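Ferulic acid decarboxylase 1 (Candida dubliniensis, PDB 4ZAD) probably catalyses the reversible, prenylated-FMN-dependent decarboxylation of aromatic acrylic acids such as ferulic, p-coumaric and cinnamic acid to the corresponding vinyl compounds. Local coordinates at residues V338-L352 with L392-V406. Numbering follows the deposited sequence.
Sequences VSAETKYLISQHPVL and LVGDFLFRSKECYKV. With 4LU (1-deoxy-5-O-phosphono-1-(3,3,4,5-tetramethyl-9,11-dioxo-2,3,8,9,10,11-hexahydro-7H-quinolino[1,8-fg]pteridin-12-ium-7-y l)-D-ribitol), chain E.
His349 turns the CD2 edge of its imidazole onto one face of the Phe396 ring; centroids 4.6 Å apart and planes at 65° define a T-shaped pair. With CG of Phe396 anti to the backbone N (chi1 -175°), the phenyl reaches across toward 338-352; Cys403 SG lies over its opposite face and Ile346 CG1 meets its edge. ND1 of the same imidazole accepts two weak bonds, from Val351 N and Leu352 N (Leu352 N to His349 ND1, 3.3 Å), a weak capping arrangement at the turn that leads into helix 352-355; the two N-H groups bear on ND1 and so may bias the rotation of the ring. Leu352 CD2 covers the centre of an imidazole face, and its CD1 meets Leu392 CD2 at 3.7 Å.

Further along, Leu345 CD1 packs against both Cys403 SG and Val406 CG2, and lies 3.4 Å from Glu402 O. Val406 splits its branches: CG2 packs on Glu341 CG at 3.8 Å, whereas CG1 touches Thr342 OG1. That hydroxyl donates to Val338 O (OG1 to O, 2.7 Å), approaching the carbonyl from the face opposite Thr342 N, while the methyl CG2 abuts Leu397 CD2. No hydrogen bond joins the segments, so the interface is held by packing.

Lys405, beside Val406, sends NZ to phosphate oxygen O3P of the prenylated flavin (2.7 Å), placing this contact next to the cofactor pocket. Helices 338-347 and 392-399 run at 121°, their axes 11.7 Å apart at closest approach; beyond them Ile346 rests on strand 356-360, Val393 and Leu397 on strand 412-417, and Ala340 on helix 99-108.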
loop_
_atom_site.group_PDB
_atom_site.type_symbol
_atom_site.label_atom_id
_atom_site.label_comp_id
_atom_site.label_asym_id
_atom_site.label_seq_id
_atom_site.Cartn_x
_atom_site.Cartn_y
_atom_site.Cartn_z
ATOM N N VAL A 338 8.009 -15.541 10.742
ATOM C CA VAL A 338 9.305 -15.125 10.217
ATOM C C VAL A 338 9.756 -13.855 10.910
ATOM O O VAL A 338 10.909 -13.742 11.282
ATOM C CB VAL A 338 9.331 -14.905 8.695
ATOM C CG1 VAL A 338 10.482 -14.016 8.330
ATOM C CG2 VAL A 338 9.466 -16.242 7.990
ATOM N N SER A 339 8.832 -12.916 11.094
ATOM C CA SER A 339 9.144 -11.634 11.746
ATOM C C SER A 339 9.645 -11.837 13.166
ATOM O O SER A 339 10.627 -11.225 13.561
ATOM C CB SER A 339 7.919 -10.713 11.797
ATOM O OG SER A 339 7.504 -10.406 10.507
ATOM N N ALA A 340 8.931 -12.680 13.913
ATOM C CA ALA A 340 9.287 -12.996 15.273
ATOM C C ALA A 340 10.641 -13.686 15.339
ATOM O O ALA A 340 11.506 -13.253 16.086
ATOM C CB ALA A 340 8.233 -13.840 15.912
ATOM N N GLU A 341 10.868 -14.731 14.561
ATOM C CA GLU A 341 12.191 -15.322 14.638
ATOM C C GLU A 341 13.296 -14.329 14.205
ATOM O O GLU A 341 14.360 -14.310 14.800
ATOM C CB GLU A 341 12.287 -16.624 13.874
ATOM C CG GLU A 341 13.647 -17.353 13.999
ATOM C CD GLU A 341 13.883 -18.073 15.329
ATOM O OE1 GLU A 341 13.148 -17.840 16.308
ATOM O OE2 GLU A 341 14.841 -18.877 15.402
ATOM N N THR A 342 13.058 -13.484 13.210
ATOM C CA THR A 342 14.103 -12.582 12.775
ATOM C C THR A 342 14.397 -11.524 13.859
ATOM O O THR A 342 15.546 -11.060 14.023
ATOM C CB THR A 342 13.766 -11.935 11.450
ATOM O OG1 THR A 342 13.399 -12.951 10.501
ATOM C CG2 THR A 342 14.968 -11.142 10.927
ATOM N N LYS A 343 13.364 -11.169 14.626
ATOM C CA LYS A 343 13.553 -10.236 15.739
ATOM C C LYS A 343 14.452 -10.935 16.748
ATOM O O LYS A 343 15.425 -10.379 17.168
ATOM C CB LYS A 343 12.229 -9.866 16.408
ATOM C CG LYS A 343 12.097 -8.437 16.811
ATOM C CD LYS A 343 13.008 -7.980 17.953
ATOM C CE LYS A 343 12.320 -6.785 18.775
ATOM N NZ LYS A 343 10.842 -7.059 19.200
ATOM N N TYR A 344 14.131 -12.178 17.098
ATOM C CA TYR A 344 14.939 -12.870 18.059
ATOM C C TYR A 344 16.386 -12.900 17.596
ATOM O O TYR A 344 17.261 -12.397 18.275
ATOM C CB TYR A 344 14.435 -14.274 18.407
ATOM C CG TYR A 344 15.362 -14.912 19.421
ATOM C CD1 TYR A 344 15.389 -14.474 20.759
ATOM C CD2 TYR A 344 16.289 -15.865 19.035
ATOM C CE1 TYR A 344 16.299 -15.011 21.676
ATOM C CE2 TYR A 344 17.189 -16.398 19.938
ATOM C CZ TYR A 344 17.191 -15.974 21.243
ATOM O OH TYR A 344 18.096 -16.544 22.122
ATOM N N LEU A 345 16.634 -13.459 16.426
ATOM C CA LEU A 345 17.990 -13.578 15.929
ATOM C C LEU A 345 18.757 -12.248 15.887
ATOM O O LEU A 345 19.952 -12.217 16.135
ATOM C CB LEU A 345 17.970 -14.254 14.550
ATOM C CG LEU A 345 17.665 -15.751 14.583
ATOM C CD1 LEU A 345 17.698 -16.374 13.198
ATOM C CD2 LEU A 345 18.722 -16.421 15.469
ATOM N N ILE A 346 18.067 -11.148 15.604
ATOM C CA ILE A 346 18.705 -9.830 15.418
ATOM C C ILE A 346 19.166 -9.265 16.767
ATOM O O ILE A 346 20.253 -8.738 16.926
ATOM C CB ILE A 346 17.718 -8.870 14.723
ATOM C CG1 ILE A 346 17.744 -9.091 13.221
ATOM C CG2 ILE A 346 18.058 -7.469 14.977
ATOM C CD1 ILE A 346 16.841 -8.126 12.409
ATOM N N SER A 347 18.253 -9.308 17.703
ATOM C CA SER A 347 18.492 -9.335 19.144
ATOM C C SER A 347 19.821 -9.865 19.648
ATOM O O SER A 347 20.366 -9.389 20.608
ATOM C CB SER A 347 17.446 -10.282 19.657
ATOM O OG SER A 347 17.473 -10.436 21.024
ATOM N N GLN A 348 20.296 -10.926 19.038
ATOM C CA GLN A 348 21.500 -11.571 19.480
ATOM C C GLN A 348 22.685 -11.104 18.668
ATOM O O GLN A 348 23.778 -11.571 18.912
ATOM C CB GLN A 348 21.345 -13.080 19.342
ATOM C CG GLN A 348 20.309 -13.657 20.256
ATOM C CD GLN A 348 20.713 -13.578 21.725
ATOM O OE1 GLN A 348 20.070 -12.889 22.519
ATOM N NE2 GLN A 348 21.789 -14.281 22.089
ATOM N N HIS A 349 22.466 -10.200 17.703
ATOM C CA HIS A 349 23.536 -9.667 16.857
ATOM C C HIS A 349 24.141 -8.474 17.525
ATOM O O HIS A 349 23.425 -7.496 17.779
ATOM C CB HIS A 349 23.020 -9.222 15.504
ATOM C CG HIS A 349 24.086 -9.096 14.464
ATOM N ND1 HIS A 349 24.853 -7.967 14.318
ATOM C CD2 HIS A 349 24.508 -9.967 13.513
ATOM C CE1 HIS A 349 25.696 -8.142 13.314
ATOM N NE2 HIS A 349 25.509 -9.349 12.808
ATOM N N PRO A 350 25.466 -8.522 17.788
ATOM C CA PRO A 350 26.098 -7.462 18.602
ATOM C C PRO A 350 25.917 -6.038 18.068
ATOM O O PRO A 350 25.884 -5.120 18.855
ATOM C CB PRO A 350 27.592 -7.868 18.662
ATOM C CG PRO A 350 27.789 -8.912 17.607
ATOM C CD PRO A 350 26.427 -9.581 17.413
ATOM N N VAL A 351 25.795 -5.869 16.760
ATOM C CA VAL A 351 25.595 -4.537 16.161
ATOM C C VAL A 351 24.112 -4.212 15.941
ATOM O O VAL A 351 23.607 -3.167 16.391
ATOM C CB VAL A 351 26.304 -4.444 14.800
ATOM C CG1 VAL A 351 25.976 -3.133 14.131
ATOM C CG2 VAL A 351 27.828 -4.614 14.964
ATOM N N LEU A 352 23.441 -5.127 15.236
ATOM C CA LEU A 352 22.036 -4.991 14.817
ATOM C C LEU A 352 21.066 -4.904 16.011
ATOM O O LEU A 352 20.050 -4.234 15.930
ATOM C CB LEU A 352 21.659 -6.144 13.833
ATOM C CG LEU A 352 21.685 -5.868 12.321
ATOM C CD1 LEU A 352 22.666 -4.792 12.028
ATOM C CD2 LEU A 352 21.978 -7.103 11.435
ATOM N N LEU A 392 25.713 -5.180 5.651
ATOM C CA LEU A 392 25.608 -5.921 6.899
ATOM C C LEU A 392 24.268 -6.614 7.071
ATOM O O LEU A 392 24.242 -7.772 7.456
ATOM C CB LEU A 392 25.801 -5.023 8.119
ATOM C CG LEU A 392 26.024 -5.824 9.403
ATOM C CD1 LEU A 392 27.309 -6.615 9.206
ATOM C CD2 LEU A 392 26.141 -4.944 10.652
ATOM N N VAL A 393 23.172 -5.890 6.870
ATOM C CA VAL A 393 21.856 -6.447 7.066
ATOM C C VAL A 393 21.680 -7.635 6.111
ATOM O O VAL A 393 21.396 -8.730 6.533
ATOM C CB VAL A 393 20.701 -5.368 6.879
ATOM C CG1 VAL A 393 19.277 -6.038 6.715
ATOM C CG2 VAL A 393 20.701 -4.351 8.030
ATOM N N GLY A 394 21.876 -7.432 4.833
ATOM C CA GLY A 394 21.587 -8.497 3.893
ATOM C C GLY A 394 22.489 -9.714 4.004
ATOM O O GLY A 394 22.050 -10.835 3.752
ATOM N N ASP A 395 23.755 -9.519 4.365
ATOM C CA ASP A 395 24.629 -10.664 4.547
ATOM C C ASP A 395 24.040 -11.460 5.687
ATOM O O ASP A 395 23.926 -12.702 5.624
ATOM C CB ASP A 395 26.074 -10.259 4.865
ATOM C CG ASP A 395 26.902 -9.979 3.604
ATOM O OD1 ASP A 395 26.427 -10.274 2.469
ATOM O OD2 ASP A 395 28.048 -9.455 3.752
ATOM N N PHE A 396 23.614 -10.735 6.709
ATOM C CA PHE A 396 23.102 -11.392 7.875
ATOM C C PHE A 396 21.795 -12.137 7.648
ATOM O O PHE A 396 21.674 -13.272 8.049
ATOM C CB PHE A 396 22.931 -10.437 9.027
ATOM C CG PHE A 396 22.513 -11.123 10.287
ATOM C CD1 PHE A 396 23.314 -12.121 10.845
ATOM C CD2 PHE A 396 21.309 -10.798 10.912
ATOM C CE1 PHE A 396 22.898 -12.787 12.014
ATOM C CE2 PHE A 396 20.918 -11.438 12.056
ATOM C CZ PHE A 396 21.709 -12.433 12.610
ATOM N N LEU A 397 20.829 -11.467 7.042
ATOM C CA LEU A 397 19.518 -12.009 6.824
ATOM C C LEU A 397 19.482 -13.016 5.656
ATOM O O LEU A 397 18.747 -13.994 5.728
ATOM C CB LEU A 397 18.514 -10.877 6.596
ATOM C CG LEU A 397 18.277 -9.949 7.800
ATOM C CD1 LEU A 397 17.155 -8.945 7.482
ATOM C CD2 LEU A 397 17.901 -10.703 9.062
ATOM N N PHE A 398 20.273 -12.800 4.606
ATOM C CA PHE A 398 20.209 -13.682 3.450
ATOM C C PHE A 398 21.225 -14.823 3.467
ATOM O O PHE A 398 20.971 -15.874 2.863
ATOM C CB PHE A 398 20.363 -12.913 2.130
ATOM C CG PHE A 398 19.292 -11.875 1.867
ATOM C CD1 PHE A 398 17.978 -12.075 2.255
ATOM C CD2 PHE A 398 19.608 -10.712 1.189
ATOM C CE1 PHE A 398 17.014 -11.109 2.012
ATOM C CE2 PHE A 398 18.646 -9.763 0.920
ATOM C CZ PHE A 398 17.353 -9.950 1.353
ATOM N N ARG A 399 22.362 -14.627 4.142
ATOM C CA ARG A 399 23.456 -15.576 4.021
ATOM C C ARG A 399 23.961 -16.192 5.309
ATOM O O ARG A 399 24.694 -17.193 5.262
ATOM C CB ARG A 399 24.634 -14.916 3.327
ATOM C CG ARG A 399 24.383 -14.421 1.910
ATOM C CD ARG A 399 25.730 -14.150 1.216
ATOM N NE ARG A 399 25.546 -13.526 -0.091
ATOM C CZ ARG A 399 26.152 -13.863 -1.247
ATOM N NH1 ARG A 399 27.067 -14.853 -1.335
ATOM N NH2 ARG A 399 25.840 -13.152 -2.340
ATOM N N SER A 400 23.618 -15.628 6.463
ATOM C CA SER A 400 24.185 -16.165 7.683
ATOM C C SER A 400 23.604 -17.537 8.004
ATOM O O SER A 400 22.466 -17.875 7.620
ATOM C CB SER A 400 23.994 -15.217 8.857
ATOM O OG SER A 400 22.662 -15.197 9.318
ATOM N N LYS A 401 24.395 -18.316 8.739
ATOM C CA LYS A 401 23.935 -19.604 9.264
ATOM C C LYS A 401 22.755 -19.435 10.198
ATOM O O LYS A 401 22.018 -20.395 10.458
ATOM C CB LYS A 401 25.080 -20.364 9.956
ATOM C CG LYS A 401 25.647 -19.755 11.245
ATOM C CD LYS A 401 26.305 -20.885 12.153
ATOM C CE LYS A 401 27.532 -20.418 13.027
ATOM N NZ LYS A 401 27.334 -19.168 13.897
ATOM N N GLU A 402 22.606 -18.227 10.736
ATOM C CA GLU A 402 21.460 -17.922 11.598
ATOM C C GLU A 402 20.179 -17.818 10.767
ATOM O O GLU A 402 19.209 -18.523 11.060
ATOM C CB GLU A 402 21.650 -16.617 12.406
ATOM C CG GLU A 402 22.612 -16.714 13.596
ATOM C CD GLU A 402 24.101 -16.731 13.210
ATOM O OE1 GLU A 402 24.476 -16.346 12.072
ATOM O OE2 GLU A 402 24.902 -17.172 14.071
ATOM N N CYS A 403 20.202 -16.960 9.737
ATOM C CA CYS A 403 19.005 -16.565 9.003
ATOM C C CYS A 403 18.825 -17.136 7.568
ATOM O O CYS A 403 17.827 -16.872 6.932
ATOM C CB CYS A 403 18.996 -15.056 8.913
ATOM S SG CYS A 403 19.211 -14.253 10.487
ATOM N N TYR A 404 19.780 -17.916 7.074
ATOM C CA TYR A 404 19.742 -18.407 5.707
ATOM C C TYR A 404 18.402 -19.020 5.334
ATOM O O TYR A 404 17.882 -18.741 4.263
ATOM C CB TYR A 404 20.887 -19.413 5.445
ATOM C CG TYR A 404 20.609 -20.821 5.865
ATOM C CD1 TYR A 404 20.743 -21.192 7.185
ATOM C CD2 TYR A 404 20.191 -21.789 4.939
ATOM C CE1 TYR A 404 20.482 -22.502 7.599
ATOM C CE2 TYR A 404 19.933 -23.132 5.354
ATOM C CZ TYR A 404 20.073 -23.466 6.686
ATOM O OH TYR A 404 19.826 -24.735 7.169
ATOM N N LYS A 405 17.858 -19.844 6.218
ATOM C CA LYS A 405 16.553 -20.419 6.040
ATOM C C LYS A 405 15.414 -19.487 6.517
ATOM O O LYS A 405 14.351 -19.355 5.842
ATOM C CB LYS A 405 16.469 -21.720 6.837
ATOM C CG LYS A 405 15.044 -22.208 7.053
ATOM C CD LYS A 405 14.980 -23.635 7.600
ATOM C CE LYS A 405 13.527 -24.055 7.841
ATOM N NZ LYS A 405 12.883 -23.200 8.858
ATOM N N VAL A 406 15.604 -18.889 7.697
ATOM C CA VAL A 406 14.538 -18.132 8.345
ATOM C C VAL A 406 13.968 -17.116 7.364
ATOM O O VAL A 406 12.734 -17.058 7.178
ATOM C CB VAL A 406 15.019 -17.393 9.601
ATOM C CG1 VAL A 406 14.047 -16.301 9.965
ATOM C CG2 VAL A 406 15.299 -18.378 10.772
HETATM C C9 4LU E . 2.766 -22.300 6.647
HETATM C C8 4LU E . 1.427 -22.300 7.058
HETATM C C7 4LU E . 0.428 -22.857 6.246
HETATM C C10 4LU E . 4.927 -24.273 4.400
HETATM C C6 4LU E . 0.825 -23.372 4.904
HETATM N N3 4LU E . 5.700 -26.024 2.452
HETATM C C2 4LU E . 6.588 -25.618 3.368
HETATM C C13 4LU E . -0.473 -25.338 4.599
HETATM C C5 4LU E . -0.160 -23.985 4.005
HETATM C C1 4LU E . 1.792 -24.306 2.458
HETATM O O2 4LU E . 7.733 -26.082 3.295
HETATM N N1 4LU E . 6.208 -24.746 4.333
HETATM C C4 4LU E . 4.428 -25.576 2.456
HETATM O O4 4LU E . 3.709 -26.041 1.539
HETATM C C4A 4LU E . 4.003 -24.686 3.415
HETATM N N5 4LU E . 2.670 -23.841 3.301
HETATM C C3 4LU E . 0.435 -24.400 2.746
HETATM C C12 4LU E . -1.459 -23.201 3.855
HETATM C C5A 4LU E . 2.255 -23.301 4.506
HETATM C C7M 4LU E . -1.020 -22.903 6.655
HETATM C C8M 4LU E . 1.134 -21.727 8.420
HETATM C C9A 4LU E . 3.215 -22.930 5.475
HETATM N N10 4LU E . 4.568 -23.412 5.392
HETATM C "C1'" 4LU E . 5.684 -22.625 5.935
HETATM C "C2'" 4LU E . 6.313 -23.424 7.077
HETATM O "O2'" 4LU E . 5.258 -23.899 7.938
HETATM C "C3'" 4LU E . 7.345 -22.607 7.865
HETATM O "O3'" 4LU E . 8.446 -22.250 7.004
HETATM C "C4'" 4LU E . 7.883 -23.371 9.094
HETATM O "O4'" 4LU E . 9.059 -22.717 9.581
HETATM C "C5'" 4LU E . 8.273 -24.816 8.742
HETATM O "O5'" 4LU E . 8.826 -25.535 9.826
HETATM P P 4LU E . 10.378 -25.834 9.978
HETATM O O2P 4LU E . 10.296 -26.798 11.161
HETATM O O3P 4LU E . 10.984 -24.437 10.238
HETATM O O1P 4LU E . 10.829 -26.434 8.664
#